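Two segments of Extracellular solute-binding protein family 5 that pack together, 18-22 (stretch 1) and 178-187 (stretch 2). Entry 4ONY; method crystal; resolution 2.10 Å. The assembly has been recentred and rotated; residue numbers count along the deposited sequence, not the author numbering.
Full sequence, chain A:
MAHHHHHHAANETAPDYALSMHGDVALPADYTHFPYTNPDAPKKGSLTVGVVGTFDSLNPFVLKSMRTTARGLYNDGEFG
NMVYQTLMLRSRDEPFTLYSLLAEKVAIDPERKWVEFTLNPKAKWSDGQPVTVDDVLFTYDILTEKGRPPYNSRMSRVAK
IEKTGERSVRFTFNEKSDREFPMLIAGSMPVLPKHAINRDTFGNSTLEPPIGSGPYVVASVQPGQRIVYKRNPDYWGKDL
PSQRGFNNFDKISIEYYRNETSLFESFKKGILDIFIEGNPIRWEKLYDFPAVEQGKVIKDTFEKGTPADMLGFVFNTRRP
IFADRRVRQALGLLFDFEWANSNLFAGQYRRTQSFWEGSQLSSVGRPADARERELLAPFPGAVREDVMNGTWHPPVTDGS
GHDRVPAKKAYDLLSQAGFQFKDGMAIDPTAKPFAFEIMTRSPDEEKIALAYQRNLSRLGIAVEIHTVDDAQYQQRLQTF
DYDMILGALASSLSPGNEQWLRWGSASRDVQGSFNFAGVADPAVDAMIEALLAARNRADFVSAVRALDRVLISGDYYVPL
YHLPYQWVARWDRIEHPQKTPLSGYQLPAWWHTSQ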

# COMPACT_ATOMS: atom_id res chain seq x y z
N ALA A 18 23.91 -3.38 -1.39
CA ALA A 18 22.61 -2.80 -1.08
C ALA A 18 22.34 -1.61 -1.95
O ALA A 18 23.27 -0.98 -2.45
N LEU A 19 21.08 -1.31 -2.13
CA LEU A 19 20.66 -0.12 -2.86
C LEU A 19 19.46 0.51 -2.14
O LEU A 19 18.41 -0.12 -1.99
N SER A 20 19.64 1.74 -1.66
CA SER A 20 18.61 2.45 -0.91
C SER A 20 18.19 3.68 -1.65
O SER A 20 19.03 4.44 -2.16
N MET A 21 16.89 3.90 -1.69
CA MET A 21 16.31 5.00 -2.46
C MET A 21 16.92 6.34 -2.04
O MET A 21 17.37 7.11 -2.90
N HIS A 22 16.99 6.57 -0.73
CA HIS A 22 17.54 7.80 -0.17
C HIS A 22 18.88 7.64 0.57
O HIS A 22 19.30 8.53 1.32
N ASP A 178 14.39 8.78 -13.77
CA ASP A 178 14.48 9.57 -12.56
C ASP A 178 15.23 8.76 -11.49
O ASP A 178 15.64 7.63 -11.73
N ARG A 179 15.42 9.34 -10.33
CA ARG A 179 16.23 8.73 -9.32
C ARG A 179 15.63 7.46 -8.75
O ARG A 179 16.37 6.58 -8.33
N GLU A 180 14.29 7.33 -8.77
CA GLU A 180 13.65 6.07 -8.37
C GLU A 180 13.82 4.93 -9.39
O GLU A 180 13.83 3.78 -9.01
N PHE A 181 14.00 5.25 -10.68
CA PHE A 181 13.96 4.21 -11.71
C PHE A 181 14.92 3.02 -11.52
O PHE A 181 14.52 1.87 -11.71
N PRO A 182 16.17 3.27 -11.12
CA PRO A 182 17.02 2.11 -10.90
C PRO A 182 16.50 1.19 -9.82
O PRO A 182 16.74 0.00 -9.91
N MET A 183 15.81 1.73 -8.82
CA MET A 183 15.14 0.89 -7.84
C MET A 183 14.16 -0.10 -8.48
O MET A 183 13.96 -1.21 -7.96
N LEU A 184 13.52 0.30 -9.57
CA LEU A 184 12.47 -0.51 -10.20
C LEU A 184 13.10 -1.62 -11.04
O LEU A 184 12.59 -2.73 -11.12
N ILE A 185 14.26 -1.31 -11.65
CA ILE A 185 15.04 -2.32 -12.36
C ILE A 185 15.50 -3.41 -11.36
O ILE A 185 15.36 -4.63 -11.61
N ALA A 186 16.00 -2.95 -10.22
CA ALA A 186 16.58 -3.84 -9.20
C ALA A 186 15.54 -4.68 -8.47
O ALA A 186 15.75 -5.89 -8.25
N GLY A 187 14.40 -4.08 -8.15
CA GLY A 187 13.37 -4.73 -7.32
C GLY A 187 11.97 -4.87 -7.88
O GLY A 187 11.12 -5.44 -7.20

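What holds a short strand against a helix when no direct hydrogen bond joins them? The answer is mainly three residues, M21, M183 and L19, which account for most of the 325 Å² buried between the stretches. M183 sits in the middle of this group. Its CA-to-CB bond points sideways, but chi1, chi2 and chi3 are all m, and this folded course brings the end of the chain nearer to the strand. The terminal methyl settles against backbone: M183 CE lies 3.5 Å from L19 O and 3.5 Å from M21 N, with S20 C at 4.0 Å from the same CE. The contact is one of close packing, since a methyl group offers L19 O and M21 N no conventional hydrogen bond.

How do L19 and M21 share the space around M183? Residues 18-20 form a strand, and L19 points toward the helix while S20 points away, its hydroxyl bonded to a residue just outside the stretch. L19, with chi1 t and chi2 p, places CG 3.7 Å from M183 SD. L19 CD2 also reaches A186, one helical turn beyond P182, at 4.0 Å from A186 CB; the small alanine side chain points toward the strand and meets the leucine methyl directly. M21 starts sideways, and its t, p, t rotamer carries its end nearer to the other stretch, where M21 SD lies 3.8 Å from M183 CG.

What does M21 meet as the second stretch approaches its helix? M21 SD rests 3.7 Å from E180 CA and 4.1 Å from R179 O, while M21 CE packs 3.8 Å from E180 CB. Thus E180 contributes its backbone and the base of its side chain, and the end of that side chain leads away from the contact. Two residues before E180, D178 braces the turn from within its own stretch: F181 N donates to D178 OD1 at 2.9 Å, a weak capping bond.

Where, then, are the polar links between the stretches? They run through water. R179 points toward stretch 1, but its side chain makes no close direct contact there. Instead, water 1 accepts from R179 NE at 3.1 Å and donates to M21 O at 2.9 Å, bridging the guanidinium group to a backbone carbonyl. Water 2 makes a looser second link, accepting weakly from R179 NH2 at 3.1 Å and donating weakly to M21 O at 3.4 Å. R179 NH1 is satisfied elsewhere in the structure.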

# COMPACT_ATOMS: atom_id res chain seq x y z
CB ALA A 18 22.55 -2.37 0.38
CB LEU A 19 20.36 -0.50 -4.29
CG LEU A 19 19.85 0.59 -5.21
CD1 LEU A 19 20.87 1.70 -5.30
CD2 LEU A 19 19.55 -0.04 -6.55
CB SER A 20 19.12 2.85 0.48
OG SER A 20 18.16 3.64 1.13
CB MET A 21 14.79 5.05 -2.34
CG MET A 21 14.15 6.29 -2.95
SD MET A 21 14.45 6.36 -4.74
CE MET A 21 13.80 7.98 -5.12
CB HIS A 22 16.51 8.48 0.72
CG HIS A 22 15.32 8.98 -0.05
ND1 HIS A 22 14.07 8.46 0.13
CD2 HIS A 22 15.21 9.89 -1.06
CE1 HIS A 22 13.22 9.04 -0.70
NE2 HIS A 22 13.89 9.90 -1.43
CB ASP A 178 13.11 10.02 -12.10
CG ASP A 178 12.19 8.87 -11.79
OD1 ASP A 178 12.65 7.76 -11.38
OD2 ASP A 178 10.99 9.07 -11.95
CB ARG A 179 16.57 9.74 -8.23
CG ARG A 179 17.61 10.76 -8.73
CD ARG A 179 18.02 11.72 -7.62
NE ARG A 179 18.68 11.00 -6.56
CZ ARG A 179 19.94 10.54 -6.60
NH1 ARG A 179 20.78 10.79 -7.62
NH2 ARG A 179 20.38 9.87 -5.55
CB GLU A 180 12.15 6.29 -8.15
CG GLU A 180 11.41 5.09 -7.55
CD GLU A 180 9.94 5.00 -7.98
OE1 GLU A 180 9.58 5.44 -9.08
OE2 GLU A 180 9.16 4.43 -7.22
CB PHE A 181 14.15 4.78 -13.13
CG PHE A 181 13.76 3.81 -14.21
CD1 PHE A 181 12.46 3.38 -14.30
CD2 PHE A 181 14.70 3.25 -15.04
CE1 PHE A 181 12.07 2.48 -15.27
CE2 PHE A 181 14.34 2.32 -16.01
CZ PHE A 181 13.01 1.95 -16.13
CB PRO A 182 18.36 2.72 -10.49
CG PRO A 182 18.33 4.10 -11.03
CD PRO A 182 16.90 4.53 -10.98
CB MET A 183 14.37 1.70 -6.78
CG MET A 183 15.14 2.84 -6.11
SD MET A 183 16.60 2.32 -5.20
CE MET A 183 15.84 1.39 -3.88
CB LEU A 184 11.57 0.38 -11.06
CG LEU A 184 10.89 1.55 -10.35
CD1 LEU A 184 9.96 2.32 -11.27
CD2 LEU A 184 10.07 1.01 -9.17
CB ILE A 185 16.26 -1.68 -13.09
CG1 ILE A 185 15.83 -0.68 -14.15
CG2 ILE A 185 17.14 -2.75 -13.70
CD1 ILE A 185 15.06 -1.27 -15.33
CB ALA A 186 17.42 -3.03 -8.20
O HOH W 1 17.57 9.76 -3.99
O HOH W 2 20.31 8.75 -2.62